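Long-range contacts in uncharacterized protein (Bacteroides ovatus, PDB 4FXT), which is of unknown function but belongs to the DUF3823 family, pairing a transthyretin-like N-terminal domain with a C-terminal domain of the E-set clan: residues Pro96-Arg101 / Val181-Asp186; Phe105-Asn110 / Ile165-Gly170; Ala123-Glu128 / Ser185-Glu190. One frame throughout, in Å; residues are numbered along the deposited sequence.

Contact 1: residues Pro96-Arg101 / Val181-Asp186; sequences PYFFVR and VGVKSD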
loop_
_atom_site.group_PDB
_atom_site.type_symbol
_atom_site.label_atom_id
_atom_site.label_comp_id
_atom_site.label_asym_id
_atom_site.label_seq_id
_atom_site.Cartn_x
_atom_site.Cartn_y
_atom_site.Cartn_z
ATOM N N PRO A 96 3.427 3.703 8.741
ATOM C CA PRO A 96 4.163 4.066 7.514
ATOM C C PRO A 96 5.104 5.255 7.735
ATOM O O PRO A 96 4.908 6.029 8.685
ATOM C CB PRO A 96 3.053 4.435 6.515
ATOM C CG PRO A 96 1.774 4.183 7.186
ATOM C CD PRO A 96 1.994 4.045 8.629
ATOM N N TYR A 97 6.141 5.396 6.876
ATOM C CA TYR A 97 7.065 6.522 7.020
ATOM C C TYR A 97 6.336 7.774 6.536
ATOM O O TYR A 97 6.257 8.789 7.243
ATOM C CB TYR A 97 8.371 6.252 6.281
ATOM C CG TYR A 97 9.077 5.018 6.812
ATOM C CD1 TYR A 97 9.762 5.049 8.021
ATOM C CD2 TYR A 97 9.076 3.821 6.093
ATOM C CE1 TYR A 97 10.387 3.913 8.529
ATOM C CE2 TYR A 97 9.715 2.684 6.580
ATOM C CZ TYR A 97 10.378 2.739 7.799
ATOM O OH TYR A 97 11.050 1.654 8.316
ATOM N N PHE A 98 5.689 7.628 5.389
ATOM C CA PHE A 98 4.806 8.578 4.742
ATOM C C PHE A 98 3.507 7.878 4.404
ATOM O O PHE A 98 3.530 6.683 4.042
ATOM C CB PHE A 98 5.469 9.179 3.499
ATOM C CG PHE A 98 6.621 10.112 3.761
ATOM C CD1 PHE A 98 7.916 9.628 3.878
ATOM C CD2 PHE A 98 6.418 11.479 3.854
ATOM C CE1 PHE A 98 8.986 10.490 4.113
ATOM C CE2 PHE A 98 7.489 12.346 4.065
ATOM C CZ PHE A 98 8.765 11.843 4.210
ATOM N N PHE A 99 2.377 8.582 4.568
ATOM C CA PHE A 99 1.070 7.988 4.298
ATOM C C PHE A 99 0.311 8.822 3.257
ATOM O O PHE A 99 0.372 10.055 3.289
ATOM C CB PHE A 99 0.268 7.854 5.603
ATOM C CG PHE A 99 -1.121 7.258 5.474
ATOM C CD1 PHE A 99 -1.297 5.913 5.130
ATOM C CD2 PHE A 99 -2.243 8.012 5.764
ATOM C CE1 PHE A 99 -2.579 5.357 5.016
ATOM C CE2 PHE A 99 -3.524 7.450 5.677
ATOM C CZ PHE A 99 -3.686 6.125 5.308
ATOM N N VAL A 100 -0.362 8.137 2.309
ATOM C CA VAL A 100 -1.159 8.800 1.264
ATOM C C VAL A 100 -2.646 8.650 1.595
ATOM O O VAL A 100 -3.121 7.511 1.688
ATOM C CB VAL A 100 -0.858 8.270 -0.176
ATOM C CG1 VAL A 100 -1.460 9.215 -1.223
ATOM C CG2 VAL A 100 0.643 8.138 -0.420
ATOM N N ARG A 101 -3.371 9.772 1.773
ATOM C CA ARG A 101 -4.853 9.704 1.983
ATOM C C ARG A 101 -5.649 10.705 1.103
ATOM O O ARG A 101 -5.097 11.588 0.428
ATOM C CB ARG A 101 -5.261 9.963 3.449
ATOM C CG ARG A 101 -5.200 11.438 3.886
ATOM C CD ARG A 101 -5.562 11.552 5.341
ATOM N NE ARG A 101 -4.529 10.977 6.206
ATOM C CZ ARG A 101 -4.765 10.419 7.388
ATOM N NH1 ARG A 101 -6.017 10.265 7.825
ATOM N NH2 ARG A 101 -3.755 9.963 8.126
ATOM N N VAL A 181 -1.392 6.767 -6.456
ATOM C CA VAL A 181 -0.379 7.715 -5.976
ATOM C C VAL A 181 0.545 6.967 -5.021
ATOM O O VAL A 181 0.047 6.250 -4.152
ATOM C CB VAL A 181 -1.003 8.985 -5.312
ATOM C CG1 VAL A 181 0.065 9.969 -4.887
ATOM C CG2 VAL A 181 -2.008 9.670 -6.222
ATOM N N GLY A 182 1.864 7.127 -5.196
ATOM C CA GLY A 182 2.874 6.477 -4.367
ATOM C C GLY A 182 3.866 7.449 -3.792
ATOM O O GLY A 182 4.277 8.364 -4.486
ATOM N N VAL A 183 4.273 7.283 -2.539
ATOM C CA VAL A 183 5.328 8.139 -1.952
ATOM C C VAL A 183 6.432 7.210 -1.420
ATOM O O VAL A 183 6.121 6.275 -0.683
ATOM C CB VAL A 183 4.840 9.161 -0.863
ATOM C CG1 VAL A 183 4.024 8.483 0.225
ATOM C CG2 VAL A 183 5.991 9.936 -0.244
ATOM N N LYS A 184 7.708 7.460 -1.819
ATOM C CA LYS A 184 8.862 6.677 -1.357
ATOM C C LYS A 184 9.745 7.482 -0.409
ATOM O O LYS A 184 10.065 8.641 -0.698
ATOM C CB LYS A 184 9.708 6.179 -2.518
ATOM C CG LYS A 184 10.705 5.152 -2.009
ATOM C CD LYS A 184 11.668 4.667 -3.027
ATOM C CE LYS A 184 12.602 3.683 -2.412
ATOM N NZ LYS A 184 13.402 4.268 -1.337
ATOM N N SER A 185 10.143 6.864 0.719
ATOM C CA SER A 185 11.061 7.447 1.720
ATOM C C SER A 185 12.429 6.820 1.599
ATOM O O SER A 185 12.580 5.825 0.893
ATOM C CB SER A 185 10.534 7.259 3.137
ATOM O OG SER A 185 10.602 5.898 3.530
ATOM N N ASP A 186 13.401 7.353 2.333
ATOM C CA ASP A 186 14.770 6.854 2.367
ATOM C C ASP A 186 14.899 5.684 3.347
ATOM O O ASP A 186 16.013 5.141 3.491
ATOM C CB ASP A 186 15.751 7.993 2.763
ATOM C CG ASP A 186 15.608 8.593 4.167
ATOM O OD1 ASP A 186 14.509 8.488 4.756
ATOM O OD2 ASP A 186 16.578 9.223 4.649
#

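Contact 2: residues Phe105-Asn110 / Ile165-Gly170; sequences FAKNGN and IEIPSG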
loop_
_atom_site.group_PDB
_atom_site.type_symbol
_atom_site.label_atom_id
_atom_site.label_comp_id
_atom_site.label_asym_id
_atom_site.label_seq_id
_atom_site.Cartn_x
_atom_site.Cartn_y
_atom_site.Cartn_z
ATOM N N PHE A 105 -9.385 10.866 -8.432
ATOM C CA PHE A 105 -8.928 11.030 -9.805
ATOM C C PHE A 105 -10.082 11.390 -10.725
ATOM O O PHE A 105 -11.233 10.985 -10.476
ATOM C CB PHE A 105 -8.252 9.760 -10.319
ATOM C CG PHE A 105 -7.099 9.254 -9.497
ATOM C CD1 PHE A 105 -5.819 9.758 -9.684
ATOM C CD2 PHE A 105 -7.281 8.251 -8.558
ATOM C CE1 PHE A 105 -4.740 9.277 -8.922
ATOM C CE2 PHE A 105 -6.208 7.777 -7.793
ATOM C CZ PHE A 105 -4.942 8.285 -7.985
ATOM N N ALA A 106 -9.774 12.150 -11.797
ATOM C CA ALA A 106 -10.757 12.557 -12.783
ATOM C C ALA A 106 -10.127 12.736 -14.139
ATOM O O ALA A 106 -9.024 13.246 -14.245
ATOM C CB ALA A 106 -11.420 13.852 -12.351
ATOM N N LYS A 107 -10.820 12.320 -15.183
ATOM C CA LYS A 107 -10.359 12.538 -16.556
ATOM C C LYS A 107 -10.720 13.973 -16.930
ATOM O O LYS A 107 -11.858 14.396 -16.704
ATOM C CB LYS A 107 -10.950 11.494 -17.550
ATOM C CG LYS A 107 -10.645 11.776 -19.020
ATOM C CD LYS A 107 -11.462 10.870 -19.947
ATOM C CE LYS A 107 -11.439 11.227 -21.422
ATOM N NZ LYS A 107 -10.088 11.079 -22.038
ATOM N N ASN A 108 -9.729 14.732 -17.412
ATOM C CA ASN A 108 -9.870 16.104 -17.891
ATOM C C ASN A 108 -9.066 16.188 -19.166
ATOM O O ASN A 108 -7.836 16.287 -19.111
ATOM C CB ASN A 108 -9.463 17.135 -16.826
ATOM C CG ASN A 108 -10.454 17.230 -15.679
ATOM O OD1 ASN A 108 -11.688 17.285 -15.878
ATOM N ND2 ASN A 108 -9.940 17.348 -14.455
ATOM N N GLY A 109 -9.764 15.986 -20.286
ATOM C CA GLY A 109 -9.175 15.975 -21.613
ATOM C C GLY A 109 -8.373 14.719 -21.858
ATOM O O GLY A 109 -8.907 13.610 -21.747
ATOM N N ASN A 110 -7.060 14.893 -22.161
ATOM C CA ASN A 110 -6.107 13.791 -22.367
ATOM C C ASN A 110 -5.304 13.560 -21.083
ATOM O O ASN A 110 -4.221 12.956 -21.123
ATOM C CB ASN A 110 -5.168 14.088 -23.556
ATOM C CG ASN A 110 -4.251 15.302 -23.366
ATOM O OD1 ASN A 110 -4.611 16.322 -22.747
ATOM N ND2 ASN A 110 -3.047 15.238 -23.940
ATOM N N ILE A 165 -1.431 13.903 -14.917
ATOM C CA ILE A 165 -0.661 12.927 -15.688
ATOM C C ILE A 165 -1.390 12.706 -17.010
ATOM O O ILE A 165 -2.611 12.545 -17.030
ATOM C CB ILE A 165 -0.437 11.606 -14.892
ATOM C CG1 ILE A 165 0.483 10.620 -15.663
ATOM C CG2 ILE A 165 -1.766 10.962 -14.454
ATOM C CD1 ILE A 165 0.988 9.473 -14.895
ATOM N N GLU A 166 -0.641 12.719 -18.114
ATOM C CA GLU A 166 -1.180 12.518 -19.447
ATOM C C GLU A 166 -1.501 11.012 -19.698
ATOM O O GLU A 166 -0.694 10.134 -19.390
ATOM C CB GLU A 166 -0.192 13.044 -20.482
ATOM C CG GLU A 166 -0.762 13.059 -21.887
ATOM C CD GLU A 166 0.064 13.820 -22.904
ATOM O OE1 GLU A 166 0.248 15.047 -22.730
ATOM O OE2 GLU A 166 0.391 13.219 -23.949
ATOM N N ILE A 167 -2.689 10.742 -20.277
ATOM C CA ILE A 167 -3.149 9.400 -20.605
ATOM C C ILE A 167 -2.283 8.879 -21.769
ATOM O O ILE A 167 -2.222 9.540 -22.816
ATOM C CB ILE A 167 -4.669 9.383 -20.931
ATOM C CG1 ILE A 167 -5.497 9.996 -19.808
ATOM C CG2 ILE A 167 -5.134 7.970 -21.244
ATOM C CD1 ILE A 167 -6.975 10.234 -20.113
ATOM N N PRO A 168 -1.575 7.742 -21.595
ATOM C CA PRO A 168 -0.705 7.247 -22.675
ATOM C C PRO A 168 -1.515 6.690 -23.869
ATOM O O PRO A 168 -2.702 6.376 -23.733
ATOM C CB PRO A 168 0.120 6.146 -21.989
ATOM C CG PRO A 168 -0.730 5.672 -20.877
ATOM C CD PRO A 168 -1.496 6.876 -20.400
ATOM N N SER A 169 -0.852 6.587 -25.042
ATOM C CA SER A 169 -1.413 6.116 -26.311
ATOM C C SER A 169 -2.108 4.743 -26.179
ATOM O O SER A 169 -3.189 4.527 -26.736
ATOM C CB SER A 169 -0.316 6.018 -27.371
ATOM O OG SER A 169 0.716 5.116 -26.996
ATOM N N GLY A 170 -1.489 3.840 -25.442
ATOM C CA GLY A 170 -2.028 2.503 -25.261
ATOM C C GLY A 170 -3.128 2.376 -24.226
ATOM O O GLY A 170 -3.485 1.257 -23.857
#

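Contact 3: residues Ala123-Glu128 / Ser185-Glu190; sequences ANANME and SDKSSE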
loop_
_atom_site.group_PDB
_atom_site.type_symbol
_atom_site.label_atom_id
_atom_site.label_comp_id
_atom_site.label_asym_id
_atom_site.label_seq_id
_atom_site.Cartn_x
_atom_site.Cartn_y
_atom_site.Cartn_z
ATOM N N ALA A 123 9.086 11.085 11.778
ATOM C CA ALA A 123 9.802 12.374 11.725
ATOM C C ALA A 123 11.253 12.228 11.200
ATOM O O ALA A 123 11.795 13.141 10.563
ATOM C CB ALA A 123 9.827 13.009 13.106
ATOM N N ASN A 124 11.856 11.083 11.507
ATOM C CA ASN A 124 13.186 10.630 11.145
ATOM C C ASN A 124 13.341 10.451 9.609
ATOM O O ASN A 124 14.430 10.704 9.086
ATOM C CB ASN A 124 13.394 9.289 11.865
ATOM C CG ASN A 124 14.623 8.528 11.485
ATOM O OD1 ASN A 124 15.727 9.090 11.419
ATOM N ND2 ASN A 124 14.450 7.209 11.282
ATOM N N ALA A 125 12.265 9.984 8.915
ATOM C CA ALA A 125 12.223 9.661 7.480
ATOM C C ALA A 125 12.327 10.897 6.598
ATOM O O ALA A 125 11.900 11.979 6.987
ATOM C CB ALA A 125 10.935 8.928 7.142
ATOM N N ASN A 126 12.860 10.706 5.376
ATOM C CA ASN A 126 13.031 11.757 4.384
ATOM C C ASN A 126 12.455 11.295 3.070
ATOM O O ASN A 126 12.661 10.155 2.648
ATOM C CB ASN A 126 14.497 12.131 4.257
ATOM C CG ASN A 126 15.079 12.713 5.521
ATOM O OD1 ASN A 126 16.070 12.206 6.035
ATOM N ND2 ASN A 126 14.438 13.734 6.101
HETATM N N MSE A 127 11.694 12.184 2.447
HETATM C CA MSE A 127 10.949 11.941 1.204
HETATM C C MSE A 127 11.911 11.867 0.023
HETATM O O MSE A 127 12.777 12.743 -0.111
HETATM C CB MSE A 127 9.924 13.076 1.042
HETATM C CG MSE A 127 9.230 13.136 -0.290
HETATM SE SE MSE A 127 7.602 14.242 -0.296
HETATM C CE MSE A 127 8.154 15.967 0.647
ATOM N N GLU A 128 11.779 10.785 -0.813
ATOM C CA GLU A 128 12.632 10.591 -2.011
ATOM C C GLU A 128 11.909 10.988 -3.271
ATOM O O GLU A 128 12.512 11.624 -4.152
ATOM C CB GLU A 128 13.150 9.160 -2.188
ATOM C CG GLU A 128 14.200 8.702 -1.184
ATOM C CD GLU A 128 14.809 7.344 -1.511
ATOM O OE1 GLU A 128 14.383 6.743 -2.528
ATOM O OE2 GLU A 128 15.736 6.902 -0.787
ATOM N N SER A 185 10.143 6.864 0.719
ATOM C CA SER A 185 11.061 7.447 1.720
ATOM C C SER A 185 12.429 6.820 1.599
ATOM O O SER A 185 12.580 5.825 0.893
ATOM C CB SER A 185 10.534 7.259 3.137
ATOM O OG SER A 185 10.602 5.898 3.530
ATOM N N ASP A 186 13.401 7.353 2.333
ATOM C CA ASP A 186 14.770 6.854 2.367
ATOM C C ASP A 186 14.899 5.684 3.347
ATOM O O ASP A 186 16.013 5.141 3.491
ATOM C CB ASP A 186 15.751 7.993 2.763
ATOM C CG ASP A 186 15.608 8.593 4.167
ATOM O OD1 ASP A 186 14.509 8.488 4.756
ATOM O OD2 ASP A 186 16.578 9.223 4.649
ATOM N N LYS A 187 13.780 5.298 4.034
ATOM C CA LYS A 187 13.826 4.266 5.081
ATOM C C LYS A 187 13.255 2.892 4.597
ATOM O O LYS A 187 13.347 1.900 5.322
ATOM C CB LYS A 187 13.059 4.732 6.339
ATOM C CG LYS A 187 13.554 6.051 6.970
ATOM C CD LYS A 187 15.050 6.070 7.362
ATOM C CE LYS A 187 15.497 7.437 7.799
ATOM N NZ LYS A 187 16.977 7.504 7.864
ATOM N N SER A 188 12.744 2.819 3.376
ATOM C CA SER A 188 12.213 1.597 2.767
ATOM C C SER A 188 12.501 1.574 1.270
ATOM O O SER A 188 12.495 2.630 0.635
ATOM C CB SER A 188 10.707 1.463 3.009
ATOM O OG SER A 188 10.214 0.271 2.411
ATOM N N SER A 189 12.698 0.366 0.703
ATOM C CA SER A 189 12.947 0.143 -0.726
ATOM C C SER A 189 11.622 0.181 -1.515
ATOM O O SER A 189 11.613 0.185 -2.755
ATOM C CB SER A 189 13.664 -1.188 -0.936
ATOM O OG SER A 189 12.964 -2.249 -0.309
ATOM N N GLU A 190 10.525 0.337 -0.790
ATOM C CA GLU A 190 9.198 0.303 -1.354
ATOM C C GLU A 190 8.469 1.624 -1.205
ATOM O O GLU A 190 8.647 2.331 -0.232
ATOM C CB GLU A 190 8.410 -0.806 -0.594
ATOM C CG GLU A 190 7.338 -1.496 -1.395
ATOM C CD GLU A 190 7.907 -2.200 -2.609
ATOM O OE1 GLU A 190 9.017 -2.798 -2.553
ATOM O OE2 GLU A 190 7.192 -2.164 -3.633
#

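Contact 1: residues Pro96-Arg101 / Val181-Asp186
Phe98, Val100 and Val183 form the tightly packed part of this contact, a small example of how facing beta sheets pack through their side chains. Strands 98-101 and 181-185 run antiparallel, their axes 170° apart in direction and 7.3 Å apart at closest approach. No hydrogen bond passes between them. Val183 sits in the middle and uses both of its branches. With CG1 held between the backbone N and the carbonyl carbon (chi1 52°), this methyl meets Val100 CG2 at 3.5 Å and Phe98 CB at 3.6 Å, while CG2 lies near the root of the Phe98 ring. Val183 and Val100 slide past each other in opposite directions, whereas Val183 and Phe98 cross at about a right angle. Farther along its ring, Phe98 turns an edge to Ser185, with CD1 3.6 Å from Ser185 CB. The Ser185 hydroxyl, in turn, lies 3.6 Å from Tyr97 CB, while the Tyr97 hydroxyl hydrogen-bonds to Arg74. The contact thins toward Val181, where Val100 CG1 and Val181 CG1 meet at 4.0 Å, in a crossing at about a right angle. The solvent side differs in chemistry. Lys184 points away from strand 98-101, is partly exposed, and gives its ammonium to Ser185 O and to Glu128. Six buried residues thus meet between strand 98-108 of a three-stranded sheet and strand 176-185 of a four-stranded one, the face-to-face packing of a beta sandwich, consistent with the immunoglobulin-like fold of the E-set clan.

Contact 2: residues Phe105-Asn110 / Ile165-Gly170
The Asn110 amide and the Glu166 carboxylate, the flat groups that meet here, cross at a slant, their planes 37° apart. Asn110 ND2 approaches the carboxylate at OE1, at 3.5 Å, and is also near Glu166 CD and CG. That carboxylate also has a long, weak ion pair with Lys111. The firmer link is made by the backbone: Ile167 N donates to Asn110 O over 2.8 Å, almost straight at 171°. The same oxygen receives a CA-H...O contact from Glu166 CA, so one carbonyl gathers two neighbouring residues of the other segment. Beside this bond Ile167 points toward Asn110, and its CD1 extends to Lys107, 3.8 Å from NZ. The two side chains cross at about a right angle. The lysine chain bends only at its end, where NZ donates to Gly109 O at 2.8 Å and thereby ties strand 105-108 to the turn that follows it. Ile167 also touches Ile112 of strand 111-120, the strand between the two outer ones in this three-stranded sheet. The apolar share comes from the buried Ile167, which meets the Lys107 chain and the Asn110 backbone; Asn110 and Glu166 are exposed. Such chemistry implies that the turn is joined to the residue just after strand 160-166 chiefly by one backbone bond, while the nearby amide and carboxylate may add a weak electrostatic attraction on the exposed side.

Contact 3: residues Ala123-Glu128 / Ser185-Glu190
Asp186 and Asn126 grip each other through their backbones and one carboxylate, an instance of a side chain extending strand pairing beyond the last regular bridge. Asp186 CG lies between its own backbone N and carbonyl carbon (chi1 64°), and the carboxylate reaches back across to Asn126. There OD1 accepts from Asn126 N over 2.8 Å, the donor coming from above the carboxylate plane. In return Asp186 N donates to Asn126 O at 2.9 Å, and Ser185 CA brings a CA-H...O contact to the same carbonyl. Glu128 crosses Asp186 at about a right angle, its carboxylate plane 66° from the other. Its OE2 rests 3.3 Å from Asp186 CA, but OE1 is engaged by Lys184 in a salt bridge, which probably eases the nearness of two negative charges. Lys187, bent at chi2 (-56°), brings its CG to Ala125, 3.9 Å from CB, and its CE to Asn124, 3.6 Å from ND2; the Lys187 and Asn124 side chains again cross at about a right angle. The Lys187 ammonium makes a long salt bridge to Asp186 OD2. Ser185 OG accepts from Lys187 N, the ST turn that starts the loop. Selenomethionine Met127 and Ser185 form an antiparallel, non-hydrogen-bonded pair whose side chains diverge. The whole group lies where strand 127-135 begins and strand 176-185 ends, neighbours in the four-stranded sheet, with Phe98 of strand 98-108 packed against Ala125 and Met127 from the opposing sheet.

Contact 1 belongs to the core, whereas contacts 2 and 3 are partly buried edges of the same C-terminal domain. Contact 1 joins two sheets mainly through apolar side chains with no hydrogen bond between them; the other two use hydrogen bonds at strand ends: one backbone bond in contact 2, one backbone and one carboxylate bond in contact 3. Contacts 1 and 3 adjoin: they share Ser185 and Asp186, their centres are 8 Å apart, and Lys184 of one bridges to Glu128 of the other. Contact 2 lies 23 Å from contact 1, centre to centre, toward the other end of strand 98-108, though Phe105 still packs on Val181. Contacts 2 and 3 do not touch.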